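Long-range contact in ATP phosphoribosyltransferase regulatory subunit (Thermotoga maritima, PDB 1USY), which is probably required for the first step of histidine biosynthesis and may allow histidine to feedback-regulate ATP phosphoribosyltransferase: residues I126-L138 with P198-L212. Numbering follows the deposited sequence.
Sequences IVEIGHTGVYEDL and PLSVREDLLSASSFL
Near the C-terminal end of strand 125-131, His131 points its CB at helix 199-215, and its imidazole meets Val201 and Asp204, one helical turn apart. Val201 CG1 lies over one ring face, 4.2 Å from the centroid, a CH-pi contact, while Val201 CG2 meets His131 CD2 at 3.6 Å. Asp204 comes to the ring edge, its OD1 3.2 Å from His131 CE1; carboxylate and ring planes are 35° apart. With CG anti to the backbone N (chi1 -161°), the His131 ring is carried out from the strand to lie under Val201 with its CE1 edge at Asp204. Replacing His131 by alanine would probably leave Val201 CG1 without the ring face it covers and open a gap beside Asp204. Toward the other end the packing is mainly aliphatic and buried: Ile129 CG2 lies 3.5 Å from Leu205 CD2 as the two side chains run past each other in opposite directions, and Ile129 CD1 meets Leu212 CD1 tip to tip at 3.7 Å. Val127 crosses Leu212 at about a right angle, its CG1 3.5 Å from the same Leu212 CD1. No hydrogen bond links the two segments. The partly exposed side is looser, with Asp137 lying obliquely against the Pro198 ring, Asp137 OD1 3.4 Å from Pro198 CD, and the Asp137 carboxylate forming a salt bridge with Arg175. The axes of 126-131 and 199-212 approach to 9.0 Å and run nearly antiparallel (162°); helix 199-215 packs on the large mixed sheet of this class II synthetase-like fold. There strand 125-131 lies between strands 237-243 and 220-223; Leu237 touches both His131 and Asp204, Ile223 backs Leu205, and helix 103-120 adjoins through Val114 on Val127 and Leu103 on Asp204.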
ATOM      1  N   ILE B 126      13.314  41.121   5.185  1.00 25.67           N
ATOM      2  CA  ILE B 126      13.022  41.352   6.595  1.00 20.05           C
ATOM      3  C   ILE B 126      13.389  40.096   7.404  1.00 18.18           C
ATOM      4  O   ILE B 126      12.951  39.002   7.090  1.00 27.42           O
ATOM      5  CB  ILE B 126      11.516  41.723   6.771  1.00 17.62           C
ATOM      6  CG1 ILE B 126      11.186  43.039   6.093  1.00 22.57           C
ATOM      7  CG2 ILE B 126      11.110  41.821   8.232  1.00 19.10           C
ATOM      8  CD1 ILE B 126       9.643  43.290   5.878  1.00 14.18           C
ATOM      9  N   VAL B 127      14.223  40.263   8.420  1.00 22.31           N
ATOM     10  CA  VAL B 127      14.538  39.212   9.405  1.00 18.77           C
ATOM     11  C   VAL B 127      13.756  39.469  10.690  1.00 21.94           C
ATOM     12  O   VAL B 127      13.964  40.480  11.397  1.00 21.43           O
ATOM     13  CB  VAL B 127      16.049  39.161   9.743  1.00 19.75           C
ATOM     14  CG1 VAL B 127      16.319  38.058  10.783  1.00 20.45           C
ATOM     15  CG2 VAL B 127      16.904  38.936   8.439  1.00 16.24           C
ATOM     16  N   GLU B 128      12.805  38.594  10.960  1.00 15.25           N
ATOM     17  CA  GLU B 128      11.946  38.792  12.100  1.00 16.78           C
ATOM     18  C   GLU B 128      12.446  37.860  13.217  1.00 15.40           C
ATOM     19  O   GLU B 128      12.548  36.658  13.033  1.00 17.08           O
ATOM     20  CB  GLU B 128      10.503  38.523  11.688  1.00 16.23           C
ATOM     21  CG  GLU B 128       9.550  38.466  12.849  1.00 24.45           C
ATOM     22  CD  GLU B 128       8.155  38.038  12.467  1.00 28.32           C
ATOM     23  OE1 GLU B 128       7.865  36.822  12.364  1.00 38.12           O
ATOM     24  OE2 GLU B 128       7.335  38.936  12.267  1.00 31.50           O
ATOM     25  N   ILE B 129      12.817  38.423  14.351  1.00 17.52           N
ATOM     26  CA  ILE B 129      13.387  37.626  15.452  1.00 20.23           C
ATOM     27  C   ILE B 129      12.375  37.443  16.571  1.00 21.30           C
ATOM     28  O   ILE B 129      11.564  38.316  16.868  1.00 24.85           O
ATOM     29  CB  ILE B 129      14.655  38.284  16.056  1.00 24.32           C
ATOM     30  CG1 ILE B 129      15.730  38.576  14.996  1.00 23.68           C
ATOM     31  CG2 ILE B 129      15.207  37.424  17.222  1.00 21.73           C
ATOM     32  CD1 ILE B 129      16.690  37.402  14.755  1.00 37.66           C
ATOM     33  N   GLY B 130      12.436  36.296  17.206  1.00 20.64           N
ATOM     34  CA  GLY B 130      11.506  35.975  18.262  1.00 15.78           C
ATOM     35  C   GLY B 130      12.267  35.196  19.316  1.00 18.95           C
ATOM     36  O   GLY B 130      13.438  34.848  19.143  1.00 15.05           O
ATOM     37  N   HIS B 131      11.588  34.911  20.410  1.00 14.62           N
ATOM     38  CA  HIS B 131      12.175  34.117  21.443  1.00 17.74           C
ATOM     39  C   HIS B 131      11.097  33.413  22.192  1.00 21.15           C
ATOM     40  O   HIS B 131      10.117  34.001  22.636  1.00 23.62           O
ATOM     41  CB  HIS B 131      12.951  34.986  22.401  1.00 21.99           C
ATOM     42  CG  HIS B 131      13.937  34.236  23.229  1.00  7.81           C
ATOM     43  ND1 HIS B 131      15.288  34.278  22.978  1.00 15.08           N
ATOM     44  CD2 HIS B 131      13.773  33.444  24.311  1.00 13.16           C
ATOM     45  CE1 HIS B 131      15.925  33.561  23.890  1.00 15.64           C
ATOM     46  NE2 HIS B 131      15.027  33.030  24.701  1.00 16.52           N
ATOM     47  N   THR B 132      11.314  32.131  22.347  1.00 20.33           N
ATOM     48  CA  THR B 132      10.315  31.240  22.856  1.00 18.30           C
ATOM     49  C   THR B 132      10.229  31.353  24.387  1.00 22.80           C
ATOM     50  O   THR B 132       9.239  30.944  24.988  1.00 20.94           O
ATOM     51  CB  THR B 132      10.745  29.863  22.389  1.00 19.11           C
ATOM     52  OG1 THR B 132       9.615  29.016  22.214  1.00 27.09           O
ATOM     53  CG2 THR B 132      11.591  29.186  23.400  1.00  9.37           C
ATOM     54  N   GLY B 133      11.252  31.948  25.015  1.00 24.19           N
ATOM     55  CA  GLY B 133      11.315  32.078  26.467  1.00 22.30           C
ATOM     56  C   GLY B 133      10.401  33.157  27.036  1.00 23.22           C
ATOM     57  O   GLY B 133      10.380  33.394  28.227  1.00 18.78           O
ATOM     58  N   VAL B 134       9.616  33.794  26.180  1.00 26.05           N
ATOM     59  CA  VAL B 134       8.688  34.833  26.617  1.00 26.38           C
ATOM     60  C   VAL B 134       7.377  34.281  27.228  1.00 24.27           C
ATOM     61  O   VAL B 134       6.749  34.927  28.063  1.00 23.91           O
ATOM     62  CB  VAL B 134       8.403  35.850  25.455  1.00 27.49           C
ATOM     63  CG1 VAL B 134       7.895  35.158  24.207  1.00 31.66           C
ATOM     64  CG2 VAL B 134       7.409  36.899  25.875  1.00 33.14           C
ATOM     65  N   TYR B 135       6.979  33.084  26.822  1.00 22.76           N
ATOM     66  CA  TYR B 135       5.623  32.622  27.095  1.00 20.45           C
ATOM     67  C   TYR B 135       5.348  32.199  28.533  1.00 20.87           C
ATOM     68  O   TYR B 135       4.321  32.588  29.084  1.00 16.38           O
ATOM     69  CB  TYR B 135       5.196  31.551  26.077  1.00 24.95           C
ATOM     70  CG  TYR B 135       5.252  32.080  24.674  1.00 15.95           C
ATOM     71  CD1 TYR B 135       5.989  31.442  23.681  1.00 20.17           C
ATOM     72  CD2 TYR B 135       4.581  33.255  24.353  1.00 24.03           C
ATOM     73  CE1 TYR B 135       6.048  31.973  22.362  1.00 13.77           C
ATOM     74  CE2 TYR B 135       4.631  33.802  23.074  1.00 17.05           C
ATOM     75  CZ  TYR B 135       5.365  33.168  22.092  1.00 19.58           C
ATOM     76  OH  TYR B 135       5.369  33.741  20.853  1.00  8.16           O
ATOM     77  N   GLU B 136       6.268  31.431  29.124  1.00 22.81           N
ATOM     78  CA  GLU B 136       6.148  30.948  30.501  1.00 26.90           C
ATOM     79  C   GLU B 136       5.881  32.131  31.420  1.00 28.13           C
ATOM     80  O   GLU B 136       4.928  32.130  32.215  1.00 22.85           O
ATOM     81  CB  GLU B 136       7.451  30.272  30.956  1.00 33.58           C
ATOM     82  CG  GLU B 136       7.333  28.783  31.285  1.00 45.51           C
ATOM     83  CD  GLU B 136       8.608  27.966  31.000  1.00 51.51           C
ATOM     84  OE1 GLU B 136       9.438  28.367  30.132  1.00 54.52           O
ATOM     85  OE2 GLU B 136       8.783  26.901  31.643  1.00 50.83           O
ATOM     86  N   ASP B 137       6.732  33.143  31.271  1.00 26.22           N
ATOM     87  CA  ASP B 137       6.669  34.362  32.045  1.00 22.81           C
ATOM     88  C   ASP B 137       5.358  35.079  31.843  1.00 17.18           C
ATOM     89  O   ASP B 137       4.816  35.631  32.781  1.00 16.91           O
ATOM     90  CB  ASP B 137       7.812  35.279  31.645  1.00 26.69           C
ATOM     91  CG  ASP B 137       7.801  36.582  32.412  1.00 28.95           C
ATOM     92  OD1 ASP B 137       7.785  37.652  31.738  1.00 32.95           O
ATOM     93  OD2 ASP B 137       7.784  36.622  33.674  1.00 18.39           O
ATOM     94  N   LEU B 138       4.853  35.067  30.621  1.00 18.23           N
ATOM     95  CA  LEU B 138       3.550  35.679  30.333  1.00 24.34           C
ATOM     96  C   LEU B 138       2.337  34.879  30.884  1.00 24.58           C
ATOM     97  O   LEU B 138       1.357  35.459  31.326  1.00 25.37           O
ATOM     98  CB  LEU B 138       3.389  35.910  28.821  1.00 25.35           C
ATOM     99  CG  LEU B 138       3.557  37.302  28.189  1.00 22.82           C
ATOM    100  CD1 LEU B 138       3.021  37.280  26.798  1.00 26.01           C
ATOM    101  CD2 LEU B 138       2.872  38.422  28.973  1.00 27.88           C
ATOM    102  N   PRO B 198      11.885  38.730  30.566  1.00 26.69           N
ATOM    103  CA  PRO B 198      12.880  37.970  31.330  1.00 24.62           C
ATOM    104  C   PRO B 198      14.303  38.251  30.835  1.00 23.37           C
ATOM    105  O   PRO B 198      14.550  38.253  29.624  1.00 25.10           O
ATOM    106  CB  PRO B 198      12.485  36.517  31.087  1.00 21.59           C
ATOM    107  CG  PRO B 198      11.079  36.554  30.706  1.00 23.66           C
ATOM    108  CD  PRO B 198      10.758  37.892  30.129  1.00 26.57           C
ATOM    109  N   LEU B 199      15.205  38.494  31.781  1.00 22.09           N
ATOM    110  CA  LEU B 199      16.534  39.036  31.509  1.00 22.56           C
ATOM    111  C   LEU B 199      17.264  38.304  30.396  1.00 22.50           C
ATOM    112  O   LEU B 199      17.643  38.913  29.397  1.00 17.97           O
ATOM    113  CB  LEU B 199      17.371  39.050  32.793  1.00 24.23           C
ATOM    114  CG  LEU B 199      18.863  39.376  32.705  1.00 27.38           C
ATOM    115  CD1 LEU B 199      19.059  40.884  32.563  1.00 30.96           C
ATOM    116  CD2 LEU B 199      19.645  38.820  33.929  1.00 25.50           C
ATOM    117  N   SER B 200      17.445  36.998  30.574  1.00 24.81           N
ATOM    118  CA  SER B 200      18.127  36.163  29.583  1.00 25.27           C
ATOM    119  C   SER B 200      17.481  36.236  28.191  1.00 21.22           C
ATOM    120  O   SER B 200      18.189  36.220  27.187  1.00 20.29           O
ATOM    121  CB  SER B 200      18.197  34.721  30.062  1.00 25.11           C
ATOM    122  OG  SER B 200      16.889  34.235  30.281  1.00 32.15           O
ATOM    123  N   VAL B 201      16.156  36.337  28.134  1.00 19.85           N
ATOM    124  CA  VAL B 201      15.440  36.528  26.859  1.00 22.10           C
ATOM    125  C   VAL B 201      15.897  37.839  26.186  1.00 20.09           C
ATOM    126  O   VAL B 201      16.294  37.855  25.005  1.00 16.22           O
ATOM    127  CB  VAL B 201      13.901  36.480  27.086  1.00 21.05           C
ATOM    128  CG1 VAL B 201      13.111  36.916  25.868  1.00 21.25           C
ATOM    129  CG2 VAL B 201      13.487  35.083  27.509  1.00 22.20           C
ATOM    130  N   ARG B 202      15.885  38.911  26.969  1.00 18.45           N
ATOM    131  CA  ARG B 202      16.293  40.238  26.500  1.00 24.75           C
ATOM    132  C   ARG B 202      17.762  40.320  26.011  1.00 25.20           C
ATOM    133  O   ARG B 202      18.021  40.921  24.969  1.00 28.49           O
ATOM    134  CB  ARG B 202      16.004  41.287  27.581  1.00 27.38           C
ATOM    135  CG  ARG B 202      16.007  42.758  27.095  1.00 32.02           C
ATOM    136  CD  ARG B 202      16.334  43.763  28.210  1.00 31.25           C
ATOM    137  NE  ARG B 202      15.503  43.542  29.401  1.00 28.43           N
ATOM    138  CZ  ARG B 202      14.210  43.876  29.474  1.00 26.71           C
ATOM    139  NH1 ARG B 202      13.602  44.450  28.444  1.00 14.73           N
ATOM    140  NH2 ARG B 202      13.515  43.634  30.574  1.00 27.03           N
ATOM    141  N   GLU B 203      18.706  39.715  26.735  1.00 25.25           N
ATOM    142  CA  GLU B 203      20.110  39.658  26.296  1.00 29.32           C
ATOM    143  C   GLU B 203      20.275  38.930  24.960  1.00 29.18           C
ATOM    144  O   GLU B 203      21.058  39.345  24.085  1.00 28.41           O
ATOM    145  CB  GLU B 203      20.997  38.970  27.331  1.00 32.27           C
ATOM    146  CG  GLU B 203      20.592  39.177  28.768  1.00 44.38           C
ATOM    147  CD  GLU B 203      20.773  40.615  29.210  1.00 54.37           C
ATOM    148  OE1 GLU B 203      19.747  41.331  29.321  1.00 59.39           O
ATOM    149  OE2 GLU B 203      21.939  41.035  29.449  1.00 58.75           O
ATOM    150  N   ASP B 204      19.548  37.829  24.825  1.00 27.20           N
ATOM    151  CA  ASP B 204      19.523  37.070  23.580  1.00 25.62           C
ATOM    152  C   ASP B 204      18.960  37.870  22.401  1.00 20.84           C
ATOM    153  O   ASP B 204      19.596  37.941  21.349  1.00 16.77           O
ATOM    154  CB  ASP B 204      18.746  35.775  23.772  1.00 26.32           C
ATOM    155  CG  ASP B 204      19.590  34.714  24.406  1.00 26.52           C
ATOM    156  OD1 ASP B 204      19.059  33.630  24.733  1.00 26.77           O
ATOM    157  OD2 ASP B 204      20.807  34.896  24.620  1.00 30.37           O
ATOM    158  N   LEU B 205      17.780  38.459  22.573  1.00 16.10           N
ATOM    159  CA  LEU B 205      17.217  39.320  21.528  1.00 18.91           C
ATOM    160  C   LEU B 205      18.184  40.494  21.165  1.00 20.80           C
ATOM    161  O   LEU B 205      18.431  40.747  19.998  1.00 21.27           O
ATOM    162  CB  LEU B 205      15.834  39.844  21.940  1.00 14.31           C
ATOM    163  CG  LEU B 205      14.738  38.786  21.900  1.00 13.69           C
ATOM    164  CD1 LEU B 205      13.521  39.200  22.690  1.00  3.08           C
ATOM    165  CD2 LEU B 205      14.345  38.513  20.465  1.00 13.50           C
ATOM    166  N   LEU B 206      18.755  41.149  22.181  1.00 19.05           N
ATOM    167  CA  LEU B 206      19.605  42.314  22.004  1.00 19.12           C
ATOM    168  C   LEU B 206      20.878  41.989  21.247  1.00 19.24           C
ATOM    169  O   LEU B 206      21.374  42.789  20.461  1.00 19.01           O
ATOM    170  CB  LEU B 206      19.998  42.906  23.365  1.00 21.83           C
ATOM    171  CG  LEU B 206      19.239  44.036  24.080  1.00 21.70           C
ATOM    172  CD1 LEU B 206      20.004  44.452  25.370  1.00 26.75           C
ATOM    173  CD2 LEU B 206      19.037  45.255  23.198  1.00 24.67           C
ATOM    174  N   SER B 207      21.427  40.816  21.502  1.00 23.65           N
ATOM    175  CA  SER B 207      22.706  40.456  20.898  1.00 24.40           C
ATOM    176  C   SER B 207      22.471  39.998  19.450  1.00 26.00           C
ATOM    177  O   SER B 207      23.291  40.265  18.560  1.00 27.34           O
ATOM    178  CB  SER B 207      23.421  39.397  21.746  1.00 22.80           C
ATOM    179  OG  SER B 207      24.344  38.658  20.951  1.00 29.04           O
ATOM    180  N   ALA B 208      21.341  39.330  19.219  1.00 24.10           N
ATOM    181  CA  ALA B 208      20.957  38.919  17.865  1.00 25.15           C
ATOM    182  C   ALA B 208      20.674  40.160  16.999  1.00 21.81           C
ATOM    183  O   ALA B 208      21.352  40.389  15.999  1.00 21.63           O
ATOM    184  CB  ALA B 208      19.741  37.936  17.901  1.00 22.67           C
ATOM    185  N   SER B 209      19.685  40.959  17.394  1.00 23.09           N
ATOM    186  CA  SER B 209      19.384  42.252  16.752  1.00 22.87           C
ATOM    187  C   SER B 209      20.653  43.039  16.390  1.00 22.60           C
ATOM    188  O   SER B 209      20.819  43.441  15.234  1.00 22.94           O
ATOM    189  CB  SER B 209      18.562  43.115  17.701  1.00 22.96           C
ATOM    190  OG  SER B 209      17.306  42.520  17.928  1.00 36.54           O
ATOM    191  N   SER B 210      21.522  43.234  17.376  1.00 13.42           N
ATOM    192  CA  SER B 210      22.787  43.958  17.195  1.00 20.07           C
ATOM    193  C   SER B 210      23.637  43.305  16.129  1.00 23.80           C
ATOM    194  O   SER B 210      24.031  43.930  15.139  1.00 27.49           O
ATOM    195  CB  SER B 210      23.603  43.954  18.484  1.00 18.23           C
ATOM    196  OG  SER B 210      23.326  45.116  19.238  1.00 24.48           O
ATOM    197  N   PHE B 211      23.910  42.053  16.351  1.00 25.92           N
ATOM    198  CA  PHE B 211      24.736  41.293  15.439  1.00 28.50           C
ATOM    199  C   PHE B 211      24.235  41.461  13.994  1.00 28.57           C
ATOM    200  O   PHE B 211      25.000  41.797  13.087  1.00 32.03           O
ATOM    201  CB  PHE B 211      24.726  39.813  15.808  1.00 23.83           C
ATOM    202  CG  PHE B 211      25.580  38.982  14.858  1.00 25.10           C
ATOM    203  CD1 PHE B 211      24.976  38.320  13.792  1.00 22.11           C
ATOM    204  CD2 PHE B 211      26.965  38.885  15.054  1.00 26.59           C
ATOM    205  CE1 PHE B 211      25.749  37.560  12.914  1.00 24.06           C
ATOM    206  CE2 PHE B 211      27.740  38.124  14.176  1.00 28.65           C
ATOM    207  CZ  PHE B 211      27.132  37.461  13.105  1.00 27.99           C
ATOM    208  N   LEU B 212      22.949  41.233  13.793  1.00 28.30           N
ATOM    209  CA  LEU B 212      22.346  41.327  12.446  1.00 30.02           C
ATOM    210  C   LEU B 212      22.386  42.772  11.897  1.00 29.70           C
ATOM    211  O   LEU B 212      22.756  43.007  10.739  1.00 29.62           O
ATOM    212  CB  LEU B 212      20.885  40.862  12.475  1.00 26.14           C
ATOM    213  CG  LEU B 212      20.734  39.350  12.727  1.00 29.63           C
ATOM    214  CD1 LEU B 212      19.308  38.844  12.491  1.00 29.30           C
ATOM    215  CD2 LEU B 212      21.631  38.490  11.827  1.00 35.04           C
TER